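PDB 6MFC: GphF from Cystobacter violaceus, which is a GNAT-like decarboxylase that probably removes carbon dioxide from an acyl starter unit at the initiation of polyketide biosynthesis. Local coordinates for residues 96-101 against 202-207; 167-172 against 195-200. All blocks are in the same frame, centred on the assembly; numbering follows the deposited sequence.

Contact 1: residues 96-101 against 202-207. With GOL (glycerol), chain D.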
loop_
_atom_site.group_PDB
_atom_site.type_symbol
_atom_site.label_atom_id
_atom_site.label_comp_id
_atom_site.label_asym_id
_atom_site.label_seq_id
_atom_site.Cartn_x
_atom_site.Cartn_y
_atom_site.Cartn_z
ATOM N N ALA A 96 7.849 12.396 -3.548
ATOM C CA ALA A 96 6.687 12.079 -4.362
ATOM C C ALA A 96 5.407 12.403 -3.604
ATOM O O ALA A 96 5.322 12.198 -2.391
ATOM C CB ALA A 96 6.694 10.604 -4.767
ATOM N N ARG A 97 4.416 12.916 -4.326
ATOM C CA ARG A 97 3.095 13.164 -3.772
ATOM C C ARG A 97 2.191 11.962 -4.029
ATOM O O ARG A 97 2.403 11.185 -4.961
ATOM C CB ARG A 97 2.482 14.428 -4.376
ATOM C CG ARG A 97 3.333 15.673 -4.189
ATOM C CD ARG A 97 3.109 16.317 -2.830
ATOM N NE ARG A 97 1.968 17.227 -2.843
ATOM C CZ ARG A 97 1.696 18.102 -1.878
ATOM N NH1 ARG A 97 2.487 18.191 -0.816
ATOM N NH2 ARG A 97 0.635 18.892 -1.978
ATOM N N HIS A 98 1.176 11.811 -3.173
ATOM C CA HIS A 98 0.262 10.678 -3.301
ATOM C C HIS A 98 -0.551 10.765 -4.585
ATOM O O HIS A 98 -0.774 9.751 -5.258
ATOM C CB HIS A 98 -0.665 10.612 -2.086
ATOM C CG HIS A 98 -1.549 9.406 -2.060
ATOM N ND1 HIS A 98 -1.052 8.121 -2.090
ATOM C CD2 HIS A 98 -2.897 9.288 -2.004
ATOM C CE1 HIS A 98 -2.055 7.262 -2.056
ATOM N NE2 HIS A 98 -3.186 7.944 -2.004
ATOM N N SER A 99 -1.007 11.967 -4.937
ATOM C CA SER A 99 -1.849 12.124 -6.115
ATOM C C SER A 99 -1.043 12.076 -7.406
ATOM O O SER A 99 -1.549 11.606 -8.431
ATOM C CB SER A 99 -2.625 13.438 -6.023
ATOM O OG SER A 99 -1.759 14.519 -5.729
ATOM N N GLU A 100 0.200 12.541 -7.377
ATOM C CA GLU A 100 1.026 12.650 -8.579
ATOM C C GLU A 100 1.960 11.447 -8.704
ATOM O O GLU A 100 3.181 11.579 -8.794
ATOM C CB GLU A 100 1.815 13.956 -8.552
ATOM C CG GLU A 100 1.135 15.080 -7.788
ATOM C CD GLU A 100 2.050 16.273 -7.582
ATOM O OE1 GLU A 100 3.105 16.334 -8.247
ATOM O OE2 GLU A 100 1.719 17.147 -6.754
ATOM N N LEU A 101 1.370 10.250 -8.714
ATOM C CA LEU A 101 2.147 9.018 -8.723
ATOM C C LEU A 101 2.206 8.316 -10.071
ATOM O O LEU A 101 3.093 7.479 -10.266
ATOM C CB LEU A 101 1.597 8.025 -7.687
ATOM C CG LEU A 101 2.028 8.231 -6.235
ATOM C CD1 LEU A 101 1.511 7.098 -5.363
ATOM C CD2 LEU A 101 3.543 8.348 -6.130
ATOM N N ARG A 202 1.111 13.135 1.655
ATOM C CA ARG A 202 -0.347 13.043 1.561
ATOM C C ARG A 202 -0.942 14.042 2.539
ATOM O O ARG A 202 -1.309 13.693 3.668
ATOM C CB ARG A 202 -0.819 11.618 1.855
ATOM C CG ARG A 202 -2.248 11.310 1.454
ATOM C CD ARG A 202 -2.541 9.835 1.669
ATOM N NE ARG A 202 -3.870 9.455 1.207
ATOM C CZ ARG A 202 -4.361 8.223 1.288
ATOM N NH1 ARG A 202 -3.630 7.251 1.816
ATOM N NH2 ARG A 202 -5.582 7.961 0.843
ATOM N N PRO A 203 -1.050 15.311 2.136
ATOM C CA PRO A 203 -1.454 16.360 3.090
ATOM C C PRO A 203 -2.807 16.132 3.741
ATOM O O PRO A 203 -3.037 16.651 4.840
ATOM C CB PRO A 203 -1.458 17.631 2.231
ATOM C CG PRO A 203 -0.511 17.332 1.118
ATOM C CD PRO A 203 -0.680 15.870 0.825
ATOM N N GLU A 204 -3.712 15.384 3.108
ATOM C CA GLU A 204 -4.997 15.094 3.733
ATOM C C GLU A 204 -4.902 14.014 4.802
ATOM O O GLU A 204 -5.871 13.813 5.543
ATOM C CB GLU A 204 -6.026 14.681 2.676
ATOM C CG GLU A 204 -5.696 13.397 1.931
ATOM C CD GLU A 204 -4.822 13.630 0.714
ATOM O OE1 GLU A 204 -4.233 14.726 0.598
ATOM O OE2 GLU A 204 -4.730 12.717 -0.133
ATOM N N ASP A 205 -3.767 13.320 4.900
ATOM C CA ASP A 205 -3.551 12.300 5.927
ATOM C C ASP A 205 -3.026 12.998 7.178
ATOM O O ASP A 205 -1.831 12.999 7.482
ATOM C CB ASP A 205 -2.593 11.230 5.418
ATOM C CG ASP A 205 -2.609 9.976 6.267
ATOM O OD1 ASP A 205 -3.336 9.948 7.284
ATOM O OD2 ASP A 205 -1.894 9.014 5.912
ATOM N N VAL A 206 -3.955 13.609 7.917
ATOM C CA VAL A 206 -3.583 14.412 9.077
ATOM C C VAL A 206 -3.064 13.537 10.213
ATOM O O VAL A 206 -2.201 13.966 10.989
ATOM C CB VAL A 206 -4.776 15.272 9.531
ATOM C CG1 VAL A 206 -4.346 16.263 10.602
ATOM C CG2 VAL A 206 -5.389 15.994 8.345
ATOM N N ASP A 207 -3.570 12.306 10.337
ATOM C CA ASP A 207 -3.098 11.420 11.395
ATOM C C ASP A 207 -1.632 11.042 11.220
ATOM O O ASP A 207 -1.017 10.543 12.168
ATOM C CB ASP A 207 -3.962 10.160 11.453
ATOM C CG ASP A 207 -5.367 10.439 11.949
ATOM O OD1 ASP A 207 -5.542 11.382 12.750
ATOM O OD2 ASP A 207 -6.298 9.713 11.542
HETATM C C1 GOL D . -4.478 4.780 -1.908
HETATM O O1 GOL D . -4.426 3.389 -1.926
HETATM C C2 GOL D . -5.968 5.170 -1.797
HETATM O O2 GOL D . -6.156 6.543 -1.885
HETATM C C3 GOL D . -6.421 4.596 -0.433
HETATM O O3 GOL D . -5.453 4.953 0.499
#
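His98 and Arg202 both turn CG to the far side from their backbone N (chi1 -174° and -165°), and from there the two side chains run next to each other in the same direction. Arg202 stays extended from CG to NE, which lays its guanidinium flat on the imidazole, centres 4.0 Å apart and planes 28° from parallel. Arg202 CD sits over the same face, 4.0 Å from the centroid of the His98 ring, in a CH-pi contact, while His98 NE2 lies over the middle of the guanidinium. Glu204, reached through a type I turn starting at Arg202, brings OE2 to the guanidinium edge, 3.6 Å from NE of Arg202: a long salt bridge. Farther out, CG of Pro203 covers one face of the Arg97 guanidinium, 3.7 Å from Arg97 NH2. His98 ND1 is hydrogen-bonded to Tyr201 OH; in this crystal NE2 is also hydrogen-bonded to glycerol O2, 3.3 Å away. Arg202 reaches glycerol O3 with both NH1 (3.2 Å) and NH2 (3.0 Å). That glycerol, probably from the crystallisation liquor, also bonds Leu115 O on strand 111-119; its position is consistent with the acyl-binding cleft beside the fourth strand of the GNAT fold.

Contact 2: residues 167-172 against 195-200; sequences GYEDYV and GGIISG
Ile197 meets Tyr168 and Glu169 where the short helix 168-172 packs on strand 193-198, an edge strand of the GNAT-fold sheet and the sixth along the chain. The tight part is a small apolar wedge made by the two branches of one isoleucine. With CG1 opposite the carbonyl carbon (chi1 -53°), the longer branch carries CD1 up to the helix backbone, 3.7 Å from CA of Glu169 and 3.8 Å from its CB. The short branch goes to the tyrosine: Ile197 CG2 lies near the ring plane, 3.8 Å from CE2 of Tyr168, so it meets the edge. One face of that ring is backed by Val172 CG2 from the next turn of the helix, and both residues reach on to Val213 of the neighbouring strand 212-218. On the loose side, the Glu169 chain runs out extended past Ile197 and lends only its aliphatic base to the contact; its carboxylate, on the solvent side, forms a weak, long ion pair with Arg175. At the far end of the Tyr168 ring, OH is hydrogen-bonded to OD1 of Asn208.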
loop_
_atom_site.group_PDB
_atom_site.type_symbol
_atom_site.label_atom_id
_atom_site.label_comp_id
_atom_site.label_asym_id
_atom_site.label_seq_id
_atom_site.Cartn_x
_atom_site.Cartn_y
_atom_site.Cartn_z
ATOM N N GLY A 167 7.884 12.192 18.486
ATOM C CA GLY A 167 7.974 12.600 17.104
ATOM C C GLY A 167 7.616 11.481 16.144
ATOM O O GLY A 167 7.630 10.300 16.486
ATOM N N TYR A 168 7.293 11.876 14.911
ATOM C CA TYR A 168 6.877 10.902 13.908
ATOM C C TYR A 168 8.017 9.960 13.543
ATOM O O TYR A 168 7.822 8.740 13.477
ATOM C CB TYR A 168 6.351 11.625 12.667
ATOM C CG TYR A 168 5.703 10.720 11.639
ATOM C CD1 TYR A 168 4.403 10.260 11.813
ATOM C CD2 TYR A 168 6.385 10.338 10.490
ATOM C CE1 TYR A 168 3.805 9.437 10.876
ATOM C CE2 TYR A 168 5.794 9.515 9.547
ATOM C CZ TYR A 168 4.504 9.068 9.745
ATOM O OH TYR A 168 3.911 8.251 8.810
ATOM N N GLU A 169 9.216 10.503 13.316
ATOM C CA GLU A 169 10.341 9.664 12.914
ATOM C C GLU A 169 10.720 8.675 14.012
ATOM O O GLU A 169 10.991 7.502 13.730
ATOM C CB GLU A 169 11.541 10.533 12.534
ATOM C CG GLU A 169 12.751 9.732 12.073
ATOM C CD GLU A 169 13.934 10.609 11.705
ATOM O OE1 GLU A 169 13.754 11.840 11.592
ATOM O OE2 GLU A 169 15.045 10.064 11.531
ATOM N N ASP A 170 10.747 9.129 15.267
ATOM C CA ASP A 170 11.047 8.219 16.367
ATOM C C ASP A 170 9.955 7.167 16.523
ATOM O O ASP A 170 10.248 5.991 16.774
ATOM C CB ASP A 170 11.231 9.001 17.668
ATOM C CG ASP A 170 12.543 9.759 17.717
ATOM O OD1 ASP A 170 13.514 9.319 17.064
ATOM O OD2 ASP A 170 12.608 10.792 18.415
ATOM N N TYR A 171 8.690 7.569 16.377
ATOM C CA TYR A 171 7.596 6.609 16.468
ATOM C C TYR A 171 7.652 5.600 15.330
ATOM O O TYR A 171 7.424 4.403 15.543
ATOM C CB TYR A 171 6.253 7.338 16.466
ATOM C CG TYR A 171 5.061 6.412 16.396
ATOM C CD1 TYR A 171 4.820 5.481 17.397
ATOM C CD2 TYR A 171 4.171 6.473 15.330
ATOM C CE1 TYR A 171 3.732 4.632 17.337
ATOM C CE2 TYR A 171 3.078 5.630 15.263
ATOM C CZ TYR A 171 2.862 4.712 16.269
ATOM O OH TYR A 171 1.774 3.870 16.208
ATOM N N VAL A 172 7.953 6.066 14.117
ATOM C CA VAL A 172 8.035 5.165 12.971
ATOM C C VAL A 172 9.163 4.159 13.160
ATOM O O VAL A 172 8.994 2.959 12.911
ATOM C CB VAL A 172 8.202 5.976 11.671
ATOM C CG1 VAL A 172 8.668 5.080 10.540
ATOM C CG2 VAL A 172 6.890 6.654 11.306
ATOM N N GLY A 195 12.552 2.734 4.416
ATOM C CA GLY A 195 13.431 3.414 3.487
ATOM C C GLY A 195 13.414 4.924 3.552
ATOM O O GLY A 195 14.035 5.570 2.698
ATOM N N GLY A 196 12.726 5.514 4.520
ATOM C CA GLY A 196 12.675 6.954 4.671
ATOM C C GLY A 196 11.253 7.459 4.812
ATOM O O GLY A 196 10.277 6.730 4.645
ATOM N N ILE A 197 11.161 8.748 5.126
ATOM C CA ILE A 197 9.890 9.431 5.326
ATOM C C ILE A 197 9.766 10.537 4.289
ATOM O O ILE A 197 10.690 11.341 4.119
ATOM C CB ILE A 197 9.776 10.004 6.750
ATOM C CG1 ILE A 197 10.048 8.912 7.785
ATOM C CG2 ILE A 197 8.404 10.615 6.969
ATOM C CD1 ILE A 197 10.099 9.419 9.208
ATOM N N ILE A 198 8.629 10.577 3.603
ATOM C CA ILE A 198 8.334 11.606 2.612
ATOM C C ILE A 198 7.486 12.671 3.293
ATOM O O ILE A 198 6.318 12.434 3.619
ATOM C CB ILE A 198 7.615 11.021 1.389
ATOM C CG1 ILE A 198 8.418 9.866 0.794
ATOM C CG2 ILE A 198 7.379 12.100 0.346
ATOM C CD1 ILE A 198 7.670 9.104 -0.276
ATOM N N SER A 199 8.067 13.847 3.513
ATOM C CA SER A 199 7.326 14.939 4.130
ATOM C C SER A 199 6.290 15.486 3.158
ATOM O O SER A 199 6.586 15.715 1.982
ATOM C CB SER A 199 8.280 16.048 4.571
ATOM O OG SER A 199 9.147 15.599 5.598
ATOM N N GLY A 200 5.071 15.693 3.652
ATOM C CA GLY A 200 4.006 16.209 2.810
ATOM C C GLY A 200 3.583 15.271 1.703
ATOM O O GLY A 200 3.070 15.726 0.676
#

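Overall arrangement
Contact 2 is nested inside the loop closed by contact 1: along the chain come 96-101, 167-172, 195-200 and 202-207, and the two centres lie about 14 Å apart. The last two ranges are separated by Tyr201 alone. Strand 193-198 meets the helix through Ile197 and then runs on into the loop that meets 96-101. The pairs touch directly, with Arg97 NH1 2.9 Å from Gly200 O and Ala96 O 3.4 Å from Ile198 CG2. Contact 1 joins the loop between strands 77-87 and 111-119 to the loop after the edge strand, across the splayed centre of the GNAT fold, while contact 2 sets helix 168-172 against that strand.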